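Local coordinates for intracellular protein transport protein USO1 (Saccharomyces cerevisiae S288c, PDB 6LSU) that is required for protein transport from the endoplasmic reticulum to the Golgi complex, acting as a membrane tether whose globular head is the part described here, at residues A216-S221 with L257-N262; E231-R236 with N261-Y266. One frame throughout, in Å; residues are numbered along the deposited sequence.

Contact 1 of 2, residues A216-S221 with L257-N262; sequences AVVNDS and LSLINN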
loop_
_atom_site.group_PDB
_atom_site.type_symbol
_atom_site.label_atom_id
_atom_site.label_comp_id
_atom_site.label_asym_id
_atom_site.label_seq_id
_atom_site.Cartn_x
_atom_site.Cartn_y
_atom_site.Cartn_z
ATOM N N ALA A 216 -5.947 -18.160 10.571
ATOM C CA ALA A 216 -6.906 -17.777 11.633
ATOM C C ALA A 216 -6.220 -17.728 12.973
ATOM O O ALA A 216 -6.479 -16.826 13.727
ATOM C CB ALA A 216 -8.026 -18.771 11.720
ATOM N N VAL A 217 -5.372 -18.687 13.255
ATOM C CA VAL A 217 -4.837 -18.878 14.620
ATOM C C VAL A 217 -3.684 -17.870 14.860
ATOM O O VAL A 217 -3.665 -17.246 15.976
ATOM C CB VAL A 217 -4.450 -20.352 14.832
ATOM C CG1 VAL A 217 -3.481 -20.510 15.966
ATOM C CG2 VAL A 217 -5.689 -21.185 15.088
ATOM N N VAL A 218 -2.772 -17.694 13.892
ATOM C CA VAL A 218 -1.602 -16.770 14.039
ATOM C C VAL A 218 -2.046 -15.301 13.936
ATOM O O VAL A 218 -1.319 -14.469 14.421
ATOM C CB VAL A 218 -0.472 -17.004 13.015
ATOM C CG1 VAL A 218 -0.114 -18.462 12.828
ATOM C CG2 VAL A 218 -0.793 -16.389 11.670
ATOM N N ASN A 219 -3.186 -14.993 13.300
ATOM C CA ASN A 219 -3.703 -13.607 13.124
ATOM C C ASN A 219 -3.839 -12.906 14.483
ATOM O O ASN A 219 -4.505 -13.482 15.368
ATOM C CB ASN A 219 -5.060 -13.612 12.407
ATOM C CG ASN A 219 -5.493 -12.226 11.993
ATOM O OD1 ASN A 219 -4.894 -11.657 11.077
ATOM N ND2 ASN A 219 -6.462 -11.672 12.710
ATOM N N ASP A 220 -3.257 -11.707 14.624
ATOM C CA ASP A 220 -3.292 -10.846 15.842
ATOM C C ASP A 220 -2.819 -11.621 17.093
ATOM O O ASP A 220 -3.360 -11.363 18.182
ATOM C CB ASP A 220 -4.696 -10.245 16.036
ATOM C CG ASP A 220 -5.083 -9.187 15.006
ATOM O OD1 ASP A 220 -4.195 -8.397 14.607
ATOM O OD2 ASP A 220 -6.273 -9.157 14.605
ATOM N N SER A 221 -1.857 -12.539 16.970
ATOM C CA SER A 221 -1.390 -13.356 18.123
ATOM C C SER A 221 0.120 -13.546 18.060
ATOM O O SER A 221 0.627 -14.525 17.496
ATOM C CB SER A 221 -2.133 -14.663 18.197
ATOM O OG SER A 221 -1.607 -15.494 19.219
ATOM N N LEU A 257 0.860 -17.222 0.812
ATOM C CA LEU A 257 1.439 -15.858 0.942
ATOM C C LEU A 257 0.759 -15.120 2.112
ATOM O O LEU A 257 1.443 -14.465 2.895
ATOM C CB LEU A 257 1.330 -15.106 -0.394
ATOM C CG LEU A 257 2.104 -15.735 -1.555
ATOM C CD1 LEU A 257 1.532 -15.288 -2.883
ATOM C CD2 LEU A 257 3.580 -15.418 -1.445
ATOM N N SER A 258 -0.554 -15.232 2.219
ATOM C CA SER A 258 -1.374 -14.516 3.225
ATOM C C SER A 258 -0.926 -14.972 4.621
ATOM O O SER A 258 -0.833 -14.145 5.561
ATOM C CB SER A 258 -2.810 -14.800 3.001
ATOM O OG SER A 258 -3.544 -13.605 3.093
ATOM N N LEU A 259 -0.656 -16.275 4.755
ATOM C CA LEU A 259 -0.172 -16.841 6.030
ATOM C C LEU A 259 1.266 -16.346 6.287
ATOM O O LEU A 259 1.539 -15.841 7.406
ATOM C CB LEU A 259 -0.289 -18.375 6.006
ATOM C CG LEU A 259 0.356 -19.068 7.194
ATOM C CD1 LEU A 259 -0.246 -18.542 8.493
ATOM C CD2 LEU A 259 0.236 -20.580 7.076
ATOM N N ILE A 260 2.157 -16.392 5.295
ATOM C CA ILE A 260 3.512 -15.794 5.483
ATOM C C ILE A 260 3.349 -14.352 5.954
ATOM O O ILE A 260 4.148 -13.923 6.806
ATOM C CB ILE A 260 4.367 -15.876 4.213
ATOM C CG1 ILE A 260 4.595 -17.299 3.749
ATOM C CG2 ILE A 260 5.708 -15.176 4.447
ATOM C CD1 ILE A 260 5.586 -17.381 2.563
ATOM N N ASN A 261 2.375 -13.631 5.420
ATOM C CA ASN A 261 2.168 -12.212 5.763
ATOM C C ASN A 261 1.787 -12.118 7.238
ATOM O O ASN A 261 2.401 -11.309 7.926
ATOM C CB ASN A 261 1.149 -11.562 4.812
ATOM C CG ASN A 261 0.981 -10.083 5.069
ATOM O OD1 ASN A 261 0.461 -9.700 6.126
ATOM N ND2 ASN A 261 1.441 -9.276 4.130
ATOM N N ASN A 262 0.810 -12.889 7.696
ATOM C CA ASN A 262 0.284 -12.813 9.082
ATOM C C ASN A 262 1.359 -13.269 10.084
ATOM O O ASN A 262 1.335 -12.770 11.237
ATOM C CB ASN A 262 -0.983 -13.650 9.259
ATOM C CG ASN A 262 -2.215 -13.063 8.602
ATOM O OD1 ASN A 262 -2.348 -11.853 8.444
ATOM N ND2 ASN A 262 -3.146 -13.915 8.245
#

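Contact 2 of 2, residues E231-R236 with N261-Y266; sequences ENIFER and NNILKY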
loop_
_atom_site.group_PDB
_atom_site.type_symbol
_atom_site.label_atom_id
_atom_site.label_comp_id
_atom_site.label_asym_id
_atom_site.label_seq_id
_atom_site.Cartn_x
_atom_site.Cartn_y
_atom_site.Cartn_z
ATOM N N GLU A 231 8.359 -23.762 13.946
ATOM C CA GLU A 231 7.945 -25.047 13.311
ATOM C C GLU A 231 8.422 -25.120 11.849
ATOM O O GLU A 231 7.857 -25.938 11.052
ATOM C CB GLU A 231 6.431 -25.222 13.430
ATOM C CG GLU A 231 5.970 -25.405 14.873
ATOM C CD GLU A 231 6.727 -26.513 15.603
ATOM O OE1 GLU A 231 7.038 -27.556 14.943
ATOM O OE2 GLU A 231 7.016 -26.334 16.822
ATOM N N ASN A 232 9.433 -24.327 11.498
ATOM C CA ASN A 232 10.095 -24.406 10.171
ATOM C C ASN A 232 9.017 -24.268 9.090
ATOM O O ASN A 232 9.012 -25.073 8.127
ATOM C CB ASN A 232 10.912 -25.700 10.029
ATOM C CG ASN A 232 11.584 -25.811 8.676
ATOM O OD1 ASN A 232 12.390 -24.963 8.296
ATOM N ND2 ASN A 232 11.229 -26.834 7.921
ATOM N N ILE A 233 8.137 -23.280 9.254
ATOM C CA ILE A 233 6.931 -23.108 8.383
ATOM C C ILE A 233 7.293 -22.460 7.024
ATOM O O ILE A 233 6.694 -22.896 6.003
ATOM C CB ILE A 233 5.834 -22.349 9.135
ATOM C CG1 ILE A 233 4.529 -22.371 8.344
ATOM C CG2 ILE A 233 6.278 -20.940 9.482
ATOM C CD1 ILE A 233 3.321 -22.085 9.190
ATOM N N PHE A 234 8.223 -21.487 6.965
ATOM C CA PHE A 234 8.631 -20.804 5.710
ATOM C C PHE A 234 9.031 -21.828 4.641
ATOM O O PHE A 234 8.515 -21.725 3.484
ATOM C CB PHE A 234 9.704 -19.752 5.986
ATOM C CG PHE A 234 9.232 -18.729 6.994
ATOM C CD1 PHE A 234 7.906 -18.338 7.030
ATOM C CD2 PHE A 234 10.073 -18.248 7.959
ATOM C CE1 PHE A 234 7.459 -17.421 7.968
ATOM C CE2 PHE A 234 9.614 -17.376 8.935
ATOM C CZ PHE A 234 8.321 -16.924 8.910
ATOM N N GLU A 235 9.851 -22.816 5.010
ATOM C CA GLU A 235 10.317 -23.911 4.109
ATOM C C GLU A 235 9.096 -24.633 3.530
ATOM O O GLU A 235 9.011 -24.825 2.274
ATOM C CB GLU A 235 11.211 -24.874 4.890
ATOM C CG GLU A 235 12.239 -25.614 4.046
ATOM C CD GLU A 235 13.483 -26.024 4.820
ATOM O OE1 GLU A 235 14.392 -25.167 5.005
ATOM O OE2 GLU A 235 13.533 -27.193 5.264
ATOM N N ARG A 236 8.146 -24.962 4.403
ATOM C CA ARG A 236 6.920 -25.715 4.037
ATOM C C ARG A 236 6.092 -24.903 3.040
ATOM O O ARG A 236 5.769 -25.413 1.948
ATOM C CB ARG A 236 6.092 -26.001 5.291
ATOM C CG ARG A 236 6.769 -26.943 6.279
ATOM C CD ARG A 236 5.832 -27.311 7.410
ATOM N NE ARG A 236 6.519 -27.859 8.572
ATOM C CZ ARG A 236 6.436 -29.121 8.988
ATOM N NH1 ARG A 236 5.690 -30.000 8.336
ATOM N NH2 ARG A 236 7.100 -29.487 10.069
ATOM N N ASN A 261 2.375 -13.631 5.420
ATOM C CA ASN A 261 2.168 -12.212 5.763
ATOM C C ASN A 261 1.787 -12.118 7.238
ATOM O O ASN A 261 2.401 -11.309 7.926
ATOM C CB ASN A 261 1.149 -11.562 4.812
ATOM C CG ASN A 261 0.981 -10.083 5.069
ATOM O OD1 ASN A 261 0.461 -9.700 6.126
ATOM N ND2 ASN A 261 1.441 -9.276 4.130
ATOM N N ASN A 262 0.810 -12.889 7.696
ATOM C CA ASN A 262 0.284 -12.813 9.082
ATOM C C ASN A 262 1.359 -13.269 10.084
ATOM O O ASN A 262 1.335 -12.770 11.237
ATOM C CB ASN A 262 -0.983 -13.650 9.259
ATOM C CG ASN A 262 -2.215 -13.063 8.602
ATOM O OD1 ASN A 262 -2.348 -11.853 8.444
ATOM N ND2 ASN A 262 -3.146 -13.915 8.245
ATOM N N ILE A 263 2.283 -14.172 9.701
ATOM C CA ILE A 263 3.364 -14.612 10.631
ATOM C C ILE A 263 4.423 -13.501 10.801
ATOM O O ILE A 263 5.126 -13.558 11.863
ATOM C CB ILE A 263 3.993 -15.924 10.125
ATOM C CG1 ILE A 263 3.007 -17.085 10.123
ATOM C CG2 ILE A 263 5.256 -16.272 10.889
ATOM C CD1 ILE A 263 3.388 -18.181 9.164
ATOM N N LEU A 264 4.586 -12.573 9.820
ATOM C CA LEU A 264 5.649 -11.506 9.818
ATOM C C LEU A 264 5.125 -10.142 10.277
ATOM O O LEU A 264 5.877 -9.394 10.892
ATOM C CB LEU A 264 6.269 -11.353 8.423
ATOM C CG LEU A 264 6.916 -12.613 7.851
ATOM C CD1 LEU A 264 7.591 -12.327 6.547
ATOM C CD2 LEU A 264 7.911 -13.189 8.832
ATOM N N LYS A 265 3.870 -9.816 9.987
ATOM C CA LYS A 265 3.293 -8.482 10.299
ATOM C C LYS A 265 3.592 -8.199 11.763
ATOM O O LYS A 265 3.167 -8.980 12.615
ATOM C CB LYS A 265 1.790 -8.430 9.997
ATOM C CG LYS A 265 1.276 -7.050 9.571
ATOM C CD LYS A 265 1.004 -6.947 8.076
ATOM C CE LYS A 265 0.720 -5.554 7.533
ATOM N NZ LYS A 265 0.511 -5.594 6.060
ATOM N N TYR A 266 4.363 -7.156 12.034
ATOM C CA TYR A 266 4.580 -6.557 13.381
ATOM C C TYR A 266 5.497 -7.416 14.257
ATOM O O TYR A 266 5.626 -7.146 15.483
ATOM C CB TYR A 266 3.242 -6.364 14.093
ATOM C CG TYR A 266 2.247 -5.550 13.307
ATOM C CD1 TYR A 266 2.639 -4.397 12.637
ATOM C CD2 TYR A 266 0.911 -5.922 13.240
ATOM C CE1 TYR A 266 1.729 -3.632 11.920
ATOM C CE2 TYR A 266 -0.011 -5.168 12.530
ATOM C CZ TYR A 266 0.399 -4.024 11.864
ATOM O OH TYR A 266 -0.504 -3.289 11.152
#

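Contact 1 of 2, residues A216-S221 with L257-N262
The amide of Asn262 is held by its nitrogen, ND2, which donates to the backbone oxygen of Asn114. On its other side chain atom, OD1, it faces Asn219, with Asn262 OD1 and Asn219 OD1 3.7 Å apart and not bonded. The two amide planes are turned 71° apart, and with oxygen set against oxygen they meet without a hydrogen bond. Asn219 reaches this spot because its CG stands anti to the backbone N (chi1 -170°), which carries the amide nearer to Asn262. Beside this, the contact is apolar: Val218, the residue just before Asn219, presents a single methyl, CG2, 3.7 Å from Asn262 CB and 3.9 Å from CD1 of Leu259, one helical turn before Asn262. It crosses both side chains at about a right angle. Val218 also begins the type II turn that follows helix 204-218, closed by Ser221 N to Val218 O at 3.2 Å. Ser221 then N-caps helix 222-229 through OG and Val224 N. The contact thus joins the end of ARM 3 to helix 251-264 of ARM 4. Cohesion across it probably comes from the buried methyls, whereas the Asn262 amide is probably oriented by its bond to Asn114 rather than by Asn219.

Contact 2 of 2, residues E231-R236 with N261-Y266
Phe234 meets helix 251-264 with the outer corner of its ring: CZ lies 3.7 Å from Ile263 CG2 and 3.8 Å from Leu264 CD2, both methyls approaching obliquely. One face of the ring carries Ile233 CG2, 3.9 Å above the plane and offset toward the rim, and Phe274 joins the ring in an edge-to-face pair. Phe234 and Ile263 slide past each other in opposite directions, while Leu264 comes in at a slant.

Ile263 serves two partners with its two branches. Its CG1 stands anti to the carbonyl carbon (chi1 -64°), sending CD1 out to meet Ile233 tip to tip, CD1 to CD1 at 3.9 Å, and leaving CG2 to touch the ring. With an alanine in place of Ile263 both branches are gone, and the Phe234 ring and the Ile233 methyls would probably face a gap where each now has a buried partner. Val228 of helix 222-229 touches both isoleucines, so a third helix contributes to the same core.

The polar groups lie around this apolar patch. Asn261 O accepts from both Lys265 N (2.9 Å) and Leu264 N (3.2 Å) as helix 251-264 comes to its end. On the other segment Arg236 NE makes a weak bond back to Glu231 O, at 3.4 Å, while its NH1 forms a salt bridge with Asp200.

The start of helix 233-244 is thereby packed against the end of helix 251-264, so the two run antiparallel. Together with helix 222-229 they make the compact three-helix unit characteristic of an armadillo repeat, here ARM 4, and the ring pair with Phe274 carries the apolar core on into ARM 5.

How the contacts relate
From the N terminus, the chain leaves helix 204-218 through the first segment of contact 1, passes along helix 222-229, and gives the first segment of contact 2 at the start of helix 233-244. Helix 251-264 then closes both loops, contact 1 across 35 intervening residues and contact 2 across 24. The second loop opens within the first but ends four residues later, so the two overlap, sharing Asn261 and Asn262. Their centres are about 8 Å apart, and they touch directly, Leu259 CD2 lying 4.0 Å from Ile233 CD1. Val228 touches Val218, Ile233 and Ile263. Contact 1 ties ARM 3 to ARM 4; contact 2 joins helices within ARM 4.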